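Local coordinates for putative lipoprotein YcdA (Bacillus subtilis subsp. subtilis str. 168, PDB 4R4G), which is a putative membrane-anchored lipoprotein of unknown function, pairing an Ig-like N-terminal domain with an alpha+beta C-terminal domain, at residues Q144-A149 against A234-T239; S151-V156 against L309-Y314; S220-K225 against E321-E326. All blocks are in the same frame, centred on the assembly; numbering follows the deposited sequence.

All three contacts lie in the DUF5105 region, whose family belongs to the NTF2 clan. Interactions 1 and 2 use successive parts of helix 145-157, and their centres are about 11 Å apart. Interaction 3 meets interaction 1 through the antiparallel pairing of strands 221-230 and 233-244, where E237 N lies 2.7 Å from K225 O, a probable hydrogen bond. It meets interaction 2 through V154, whose CG1 is 3.7 Å from F323 CZ and whose CG2 is 3.7 Å from I222 CD1. The function is unknown, and no site can be assigned to these contacts. A tetraethylene glycol, probably from crystallisation, lies about 6 Å from the F323 side chain and is hydrogen-bonded by K225 NZ.

Interaction 1. Residues Q144-A149 against A234-T239; sequences QDSAKA and AIVEAT
V236 and S146 make up the larger part of this helix-on-sheet contact, with A147 and A234 at their sides; the two valine methyls meet S146 and A147 where helix 145-157 lies on strand 233-244 of the mixed sheet in the DUF5105 region. The short segments have axes 8.3 Å apart at closest approach, with an angle of 55° between their directions, so the helix passes diagonally over the strand. The nearest backbone approach is A147 to V236, with 5.8 Å between their CA atoms, a spacing that small side chains on the helix allow. The valine is forked across the helix surface. CG1, anti to the backbone N (chi1 -174°), reaches A147 and lies 3.8 Å from both its CA and its CB, while CG2 turns to S146, at 3.7 Å from OG. Two residues earlier on the same strand face, A234 also points its CB at the helix. The serine hydroxyl has a polar partner, T226 OG1 on adjacent strand 221-230, hydrogen-bonded to S146 OG. W307 packs against both S146 and A234, adding an aromatic neighbour to the buried site. Across the two segments, S146 OG is flanked by methyls, with A234 CB 3.5 Å away.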
loop_
_atom_site.group_PDB
_atom_site.type_symbol
_atom_site.label_atom_id
_atom_site.label_comp_id
_atom_site.label_asym_id
_atom_site.label_seq_id
_atom_site.Cartn_x
_atom_site.Cartn_y
_atom_site.Cartn_z
ATOM N N GLN A 144 3.000 6.028 1.395
ATOM C CA GLN A 144 1.673 5.505 1.687
ATOM C C GLN A 144 0.579 6.028 0.710
ATOM O O GLN A 144 -0.598 5.726 0.908
ATOM C CB GLN A 144 1.318 5.779 3.139
ATOM C CG GLN A 144 2.280 5.087 4.102
ATOM C CD GLN A 144 2.144 3.598 4.095
ATOM O OE1 GLN A 144 1.039 3.060 3.976
ATOM N NE2 GLN A 144 3.266 2.900 4.232
ATOM N N ASP A 145 0.974 6.699 -0.399
ATOM C CA ASP A 145 0.049 7.174 -1.439
ATOM C C ASP A 145 -0.892 6.070 -1.961
ATOM O O ASP A 145 -2.079 6.351 -2.190
ATOM C CB ASP A 145 0.813 7.775 -2.631
ATOM C CG ASP A 145 1.215 9.236 -2.488
ATOM O OD1 ASP A 145 1.089 9.795 -1.349
ATOM O OD2 ASP A 145 1.678 9.823 -3.498
ATOM N N SER A 146 -0.365 4.827 -2.161
ATOM C CA SER A 146 -1.153 3.703 -2.661
ATOM C C SER A 146 -2.213 3.282 -1.663
ATOM O O SER A 146 -3.304 2.879 -2.088
ATOM C CB SER A 146 -0.275 2.512 -3.032
ATOM O OG SER A 146 0.700 2.236 -2.046
ATOM N N ALA A 147 -1.899 3.366 -0.341
ATOM C CA ALA A 147 -2.834 3.006 0.730
ATOM C C ALA A 147 -3.942 4.052 0.793
ATOM O O ALA A 147 -5.113 3.694 0.948
ATOM C CB ALA A 147 -2.115 2.883 2.062
ATOM N N LYS A 148 -3.584 5.342 0.596
ATOM C CA LYS A 148 -4.532 6.459 0.552
ATOM C C LYS A 148 -5.528 6.154 -0.579
ATOM O O LYS A 148 -6.737 6.084 -0.328
ATOM C CB LYS A 148 -3.804 7.824 0.389
ATOM C CG LYS A 148 -2.953 8.244 1.623
ATOM C CD LYS A 148 -2.268 9.633 1.476
ATOM C CE LYS A 148 -1.122 9.878 2.457
ATOM N NZ LYS A 148 0.244 9.647 1.851
ATOM N N ALA A 149 -5.010 5.832 -1.776
ATOM C CA ALA A 149 -5.808 5.421 -2.925
ATOM C C ALA A 149 -6.670 4.171 -2.620
ATOM O O ALA A 149 -7.865 4.216 -2.902
ATOM C CB ALA A 149 -4.917 5.168 -4.118
ATOM N N ALA A 234 2.529 -1.397 -6.163
ATOM C CA ALA A 234 2.675 -1.493 -4.704
ATOM C C ALA A 234 1.836 -2.595 -4.098
ATOM O O ALA A 234 0.889 -3.070 -4.724
ATOM C CB ALA A 234 2.288 -0.178 -4.051
ATOM N N ILE A 235 2.170 -2.970 -2.848
ATOM C CA ILE A 235 1.428 -3.932 -2.032
ATOM C C ILE A 235 0.892 -3.192 -0.815
ATOM O O ILE A 235 1.667 -2.678 -0.001
ATOM C CB ILE A 235 2.217 -5.222 -1.637
ATOM C CG1 ILE A 235 2.639 -6.030 -2.880
ATOM C CG2 ILE A 235 1.421 -6.099 -0.628
ATOM C CD1 ILE A 235 1.486 -6.477 -3.845
ATOM N N VAL A 236 -0.443 -3.127 -0.713
ATOM C CA VAL A 236 -1.150 -2.497 0.382
ATOM C C VAL A 236 -1.724 -3.605 1.242
ATOM O O VAL A 236 -2.392 -4.519 0.744
ATOM C CB VAL A 236 -2.224 -1.494 -0.082
ATOM C CG1 VAL A 236 -2.830 -0.766 1.119
ATOM C CG2 VAL A 236 -1.661 -0.486 -1.075
ATOM N N GLU A 237 -1.418 -3.542 2.524
ATOM C CA GLU A 237 -1.869 -4.481 3.531
ATOM C C GLU A 237 -3.106 -3.875 4.185
ATOM O O GLU A 237 -3.017 -2.856 4.877
ATOM C CB GLU A 237 -0.723 -4.709 4.523
ATOM C CG GLU A 237 -0.885 -5.865 5.485
ATOM C CD GLU A 237 0.428 -6.448 5.977
ATOM O OE1 GLU A 237 1.270 -6.840 5.131
ATOM O OE2 GLU A 237 0.601 -6.540 7.215
ATOM N N ALA A 238 -4.275 -4.444 3.887
ATOM C CA ALA A 238 -5.543 -3.956 4.424
ATOM C C ALA A 238 -5.963 -4.791 5.611
ATOM O O ALA A 238 -6.125 -6.005 5.486
ATOM C CB ALA A 238 -6.606 -3.985 3.352
ATOM N N THR A 239 -6.073 -4.159 6.779
ATOM C CA THR A 239 -6.484 -4.872 7.979
ATOM C C THR A 239 -7.911 -4.447 8.187
ATOM O O THR A 239 -8.201 -3.269 8.432
ATOM C CB THR A 239 -5.509 -4.639 9.151
ATOM O OG1 THR A 239 -4.160 -4.994 8.751
ATOM C CG2 THR A 239 -5.917 -5.405 10.396
#

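Interaction 2. Residues S151-V156 against L309-Y314; sequences SAYVDV and LDMDDY
Y153 reaches from helix 145-157 to L309, whose CB sits over the ring face, joining a CH-pi contact to a Met-aromatic one where the loop following strand 307-308 runs past the helix of this DUF5105 region. Its CB leaves the helix toward the loop, and the ring begins to meet the other segment at CD1, which lies 4.5 Å from SE of selenomethionine M311; the selenium sits obliquely to the ring. Further out, CE1 is 4.1 Å from L309 CB, while CE2 and CZ both lie near L309 N, CZ at 3.5 Å. The CB of L309 is placed almost exactly over the ring centre, 3.9 Å from the centroid and 4° off the normal, which is the evidence for a CH-pi contact. L309 CG is anti to the backbone N (chi1 178°), so the isobutyl branch extends away from the N-H; the main chain itself presents that N-H to the phenol oxygen. The resulting bond from L309 N to Y153 OH is nearly straight at 165° but weak, being 3.4 Å long. Elsewhere around the ring, F166 packs edge-to-face, and M299 touches both Y153 and L309. At the tip, one water joins tyrosine and loop a second time: it lies 2.8 Å from Y153 OH and donates a hydrogen bond to L309 O at 3.1 Å.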
loop_
_atom_site.group_PDB
_atom_site.type_symbol
_atom_site.label_atom_id
_atom_site.label_comp_id
_atom_site.label_asym_id
_atom_site.label_seq_id
_atom_site.Cartn_x
_atom_site.Cartn_y
_atom_site.Cartn_z
ATOM N N SER A 151 -7.832 3.146 0.268
ATOM C CA SER A 151 -8.835 3.612 1.223
ATOM C C SER A 151 -9.942 4.401 0.497
ATOM O O SER A 151 -11.109 4.247 0.872
ATOM C CB SER A 151 -8.180 4.457 2.315
ATOM O OG SER A 151 -9.045 4.678 3.417
ATOM N N ALA A 152 -9.591 5.209 -0.550
ATOM C CA ALA A 152 -10.548 5.981 -1.371
ATOM C C ALA A 152 -11.494 5.045 -2.130
ATOM O O ALA A 152 -12.686 5.322 -2.216
ATOM C CB ALA A 152 -9.810 6.880 -2.352
ATOM N N TYR A 153 -10.958 3.918 -2.652
ATOM C CA TYR A 153 -11.710 2.877 -3.336
ATOM C C TYR A 153 -12.722 2.282 -2.380
ATOM O O TYR A 153 -13.878 2.145 -2.746
ATOM C CB TYR A 153 -10.772 1.779 -3.867
ATOM C CG TYR A 153 -10.325 1.969 -5.299
ATOM C CD1 TYR A 153 -11.085 1.486 -6.358
ATOM C CD2 TYR A 153 -9.118 2.597 -5.597
ATOM C CE1 TYR A 153 -10.661 1.626 -7.676
ATOM C CE2 TYR A 153 -8.684 2.746 -6.913
ATOM C CZ TYR A 153 -9.463 2.266 -7.950
ATOM O OH TYR A 153 -9.048 2.427 -9.248
ATOM N N VAL A 154 -12.304 1.978 -1.140
ATOM C CA VAL A 154 -13.155 1.414 -0.084
ATOM C C VAL A 154 -14.272 2.423 0.257
ATOM O O VAL A 154 -15.447 2.045 0.316
ATOM C CB VAL A 154 -12.322 0.974 1.160
ATOM C CG1 VAL A 154 -13.214 0.636 2.353
ATOM C CG2 VAL A 154 -11.453 -0.222 0.819
ATOM N N ASP A 155 -13.913 3.700 0.390
ATOM C CA ASP A 155 -14.860 4.770 0.697
ATOM C C ASP A 155 -16.013 4.832 -0.318
ATOM O O ASP A 155 -17.183 4.727 0.072
ATOM C CB ASP A 155 -14.127 6.121 0.743
ATOM C CG ASP A 155 -13.533 6.513 2.082
ATOM O OD1 ASP A 155 -13.431 5.640 2.975
ATOM O OD2 ASP A 155 -13.193 7.695 2.246
ATOM N N VAL A 156 -15.679 4.947 -1.621
ATOM C CA VAL A 156 -16.677 5.080 -2.682
ATOM C C VAL A 156 -17.423 3.770 -2.957
ATOM O O VAL A 156 -18.639 3.826 -3.140
ATOM C CB VAL A 156 -16.114 5.687 -3.996
ATOM C CG1 VAL A 156 -15.468 7.041 -3.736
ATOM C CG2 VAL A 156 -15.139 4.752 -4.696
ATOM N N LEU A 309 -6.805 0.004 -8.406
ATOM C CA LEU A 309 -7.166 -1.353 -7.993
ATOM C C LEU A 309 -7.912 -2.032 -9.154
ATOM O O LEU A 309 -8.901 -1.479 -9.642
ATOM C CB LEU A 309 -8.036 -1.338 -6.714
ATOM C CG LEU A 309 -8.514 -2.688 -6.211
ATOM C CD1 LEU A 309 -7.364 -3.603 -5.907
ATOM C CD2 LEU A 309 -9.397 -2.549 -5.008
ATOM N N ASP A 310 -7.411 -3.201 -9.617
ATOM C CA ASP A 310 -8.065 -3.967 -10.680
ATOM C C ASP A 310 -9.213 -4.723 -10.027
ATOM O O ASP A 310 -8.976 -5.586 -9.183
ATOM C CB ASP A 310 -7.078 -4.910 -11.426
ATOM C CG ASP A 310 -7.610 -5.606 -12.689
ATOM O OD1 ASP A 310 -8.856 -5.569 -12.927
ATOM O OD2 ASP A 310 -6.788 -6.191 -13.435
HETATM N N MSE A 311 -10.448 -4.355 -10.374
HETATM C CA MSE A 311 -11.649 -4.955 -9.789
HETATM C C MSE A 311 -11.828 -6.443 -10.171
HETATM O O MSE A 311 -12.484 -7.197 -9.442
HETATM C CB MSE A 311 -12.898 -4.143 -10.163
HETATM C CG MSE A 311 -12.922 -2.724 -9.548
HETATM SE SE MSE A 311 -12.460 -2.573 -7.628
HETATM C CE MSE A 311 -13.834 -3.807 -6.871
ATOM N N ASP A 312 -11.179 -6.859 -11.271
ATOM C CA ASP A 312 -11.193 -8.220 -11.795
ATOM C C ASP A 312 -10.169 -9.141 -11.077
ATOM O O ASP A 312 -10.275 -10.361 -11.191
ATOM C CB ASP A 312 -10.939 -8.199 -13.320
ATOM C CG ASP A 312 -12.095 -7.678 -14.179
ATOM O OD1 ASP A 312 -13.265 -7.732 -13.714
ATOM O OD2 ASP A 312 -11.838 -7.272 -15.334
ATOM N N ASP A 313 -9.207 -8.569 -10.325
ATOM C CA ASP A 313 -8.188 -9.330 -9.580
ATOM C C ASP A 313 -8.824 -10.022 -8.359
ATOM O O ASP A 313 -9.588 -9.387 -7.642
ATOM C CB ASP A 313 -7.030 -8.391 -9.162
ATOM C CG ASP A 313 -5.977 -8.957 -8.221
ATOM O OD1 ASP A 313 -5.685 -10.179 -8.310
ATOM O OD2 ASP A 313 -5.410 -8.170 -7.423
ATOM N N TYR A 314 -8.511 -11.315 -8.129
ATOM C CA TYR A 314 -9.053 -12.095 -7.007
ATOM C C TYR A 314 -8.764 -11.456 -5.651
ATOM O O TYR A 314 -9.555 -11.617 -4.721
ATOM C CB TYR A 314 -8.504 -13.520 -7.005
HETATM O O HOH W 1 -10.157 0.843 -11.327
#

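Interaction 3. Residues S220-K225 against E321-E326; sequences SSIQAK and EAFIKE
S220 and F323 mark the closest backbone approach of the two segments, their CA atoms 6.8 Å apart. Residues 221-225 are extended at the start of strand 221-230, whereas E321 to I324 form a type I beta turn that leads into the short strand 324-325 near the C-terminus. The contact is made mainly by side chains, and F323 accounts for more than half of the buried surface. Its CG stands anti to the carbonyl carbon (chi1 -82°), which carries the ring across to the strand although its CA-CB bond is directed neither toward the strand nor away from it. S220 OG comes to the ring edge, close to the ring plane, 3.4 Å from CD2; the same hydroxyl is hydrogen-bonded to L216 O of helix 203-219. At the far end of the ring, I222 crosses obliquely and touches CZ twice, through CB at 3.9 Å and through CD1 at 4.1 Å. V154 of helix 145-157 packs against both I222 and F323, and L216 touches the phenylalanine too. Strand 233-244 ties the backbones together: it runs antiparallel to 221-230, where S221 bonds K241, and parallel to 324-325, with F323, just before that strand, and K325 both backbone-bonded to V243.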
loop_
_atom_site.group_PDB
_atom_site.type_symbol
_atom_site.label_atom_id
_atom_site.label_comp_id
_atom_site.label_asym_id
_atom_site.label_seq_id
_atom_site.Cartn_x
_atom_site.Cartn_y
_atom_site.Cartn_z
ATOM N N SER A 220 -17.799 -1.041 10.398
ATOM C CA SER A 220 -16.645 -1.794 9.910
ATOM C C SER A 220 -15.515 -0.825 9.721
ATOM O O SER A 220 -15.738 0.390 9.553
ATOM C CB SER A 220 -16.957 -2.582 8.642
ATOM O OG SER A 220 -16.647 -1.834 7.481
ATOM N N SER A 221 -14.297 -1.354 9.793
ATOM C CA SER A 221 -13.100 -0.534 9.683
ATOM C C SER A 221 -12.052 -1.149 8.782
ATOM O O SER A 221 -11.956 -2.372 8.667
ATOM C CB SER A 221 -12.502 -0.314 11.064
ATOM O OG SER A 221 -11.556 0.739 11.022
ATOM N N ILE A 222 -11.254 -0.282 8.159
ATOM C CA ILE A 222 -10.109 -0.658 7.349
ATOM C C ILE A 222 -8.897 0.183 7.769
ATOM O O ILE A 222 -8.965 1.413 7.848
ATOM C CB ILE A 222 -10.359 -0.591 5.825
ATOM C CG1 ILE A 222 -9.062 -0.934 5.060
ATOM C CG2 ILE A 222 -10.933 0.777 5.387
ATOM C CD1 ILE A 222 -9.186 -1.309 3.588
ATOM N N GLN A 223 -7.797 -0.497 8.051
ATOM C CA GLN A 223 -6.499 0.119 8.283
ATOM C C GLN A 223 -5.670 -0.288 7.089
ATOM O O GLN A 223 -5.504 -1.491 6.862
ATOM C CB GLN A 223 -5.869 -0.324 9.616
ATOM C CG GLN A 223 -6.413 0.375 10.863
ATOM C CD GLN A 223 -5.591 0.016 12.085
ATOM O OE1 GLN A 223 -5.962 -0.864 12.873
ATOM N NE2 GLN A 223 -4.436 0.665 12.254
ATOM N N ALA A 224 -5.255 0.681 6.257
ATOM C CA ALA A 224 -4.487 0.384 5.040
ATOM C C ALA A 224 -3.038 0.887 5.132
ATOM O O ALA A 224 -2.787 2.068 5.396
ATOM C CB ALA A 224 -5.173 0.997 3.828
ATOM N N LYS A 225 -2.079 -0.013 4.908
ATOM C CA LYS A 225 -0.667 0.349 4.925
ATOM C C LYS A 225 0.033 -0.200 3.723
ATOM O O LYS A 225 -0.065 -1.395 3.474
ATOM C CB LYS A 225 0.030 -0.173 6.196
ATOM C CG LYS A 225 1.426 0.415 6.350
ATOM C CD LYS A 225 2.340 -0.320 7.300
ATOM C CE LYS A 225 3.728 0.256 7.101
ATOM N NZ LYS A 225 4.723 -0.221 8.099
ATOM N N GLU A 321 -14.826 -9.246 0.289
ATOM C CA GLU A 321 -15.354 -10.357 1.104
ATOM C C GLU A 321 -14.955 -10.247 2.569
ATOM O O GLU A 321 -15.643 -10.794 3.428
ATOM C CB GLU A 321 -14.873 -11.719 0.566
ATOM C CG GLU A 321 -15.593 -12.207 -0.682
ATOM C CD GLU A 321 -14.978 -13.396 -1.408
ATOM O OE1 GLU A 321 -13.799 -13.733 -1.140
ATOM O OE2 GLU A 321 -15.671 -13.970 -2.281
ATOM N N ALA A 322 -13.827 -9.578 2.853
ATOM C CA ALA A 322 -13.278 -9.422 4.207
ATOM C C ALA A 322 -14.092 -8.470 5.094
ATOM O O ALA A 322 -13.842 -8.427 6.303
ATOM C CB ALA A 322 -11.839 -8.927 4.127
ATOM N N PHE A 323 -15.038 -7.704 4.509
ATOM C CA PHE A 323 -15.816 -6.700 5.234
ATOM C C PHE A 323 -17.027 -7.257 5.969
ATOM O O PHE A 323 -17.559 -6.574 6.842
ATOM C CB PHE A 323 -16.227 -5.576 4.287
ATOM C CG PHE A 323 -15.111 -4.567 4.116
ATOM C CD1 PHE A 323 -14.129 -4.750 3.149
ATOM C CD2 PHE A 323 -15.003 -3.472 4.970
ATOM C CE1 PHE A 323 -13.073 -3.851 3.030
ATOM C CE2 PHE A 323 -13.951 -2.571 4.838
ATOM C CZ PHE A 323 -13.009 -2.754 3.852
ATOM N N ILE A 324 -17.448 -8.490 5.652
ATOM C CA ILE A 324 -18.592 -9.133 6.285
ATOM C C ILE A 324 -18.210 -10.543 6.713
ATOM O O ILE A 324 -17.864 -11.381 5.879
ATOM C CB ILE A 324 -19.858 -9.134 5.373
ATOM C CG1 ILE A 324 -20.354 -7.699 5.077
ATOM C CG2 ILE A 324 -20.988 -9.999 5.985
ATOM C CD1 ILE A 324 -21.370 -7.580 3.929
ATOM N N LYS A 325 -18.285 -10.781 8.030
ATOM C CA LYS A 325 -18.047 -12.066 8.692
ATOM C C LYS A 325 -19.388 -12.743 8.873
ATOM O O LYS A 325 -20.346 -12.086 9.268
ATOM C CB LYS A 325 -17.335 -11.861 10.054
ATOM C CG LYS A 325 -16.967 -13.156 10.799
ATOM C CD LYS A 325 -15.950 -12.901 11.914
ATOM C CE LYS A 325 -15.845 -14.019 12.926
ATOM N NZ LYS A 325 -15.074 -13.597 14.132
ATOM N N GLU A 326 -19.465 -14.039 8.580
ATOM C CA GLU A 326 -20.709 -14.794 8.732
ATOM C C GLU A 326 -20.607 -15.793 9.907
ATOM O O GLU A 326 -19.497 -15.982 10.463
ATOM C CB GLU A 326 -21.063 -15.514 7.425
ATOM C CG GLU A 326 -21.175 -14.581 6.232
ATOM C CD GLU A 326 -21.719 -15.229 4.974
ATOM O OE1 GLU A 326 -22.903 -15.645 4.974
ATOM O OE2 GLU A 326 -20.965 -15.299 3.977
ATOM O OXT GLU A 326 -21.650 -16.360 10.298
#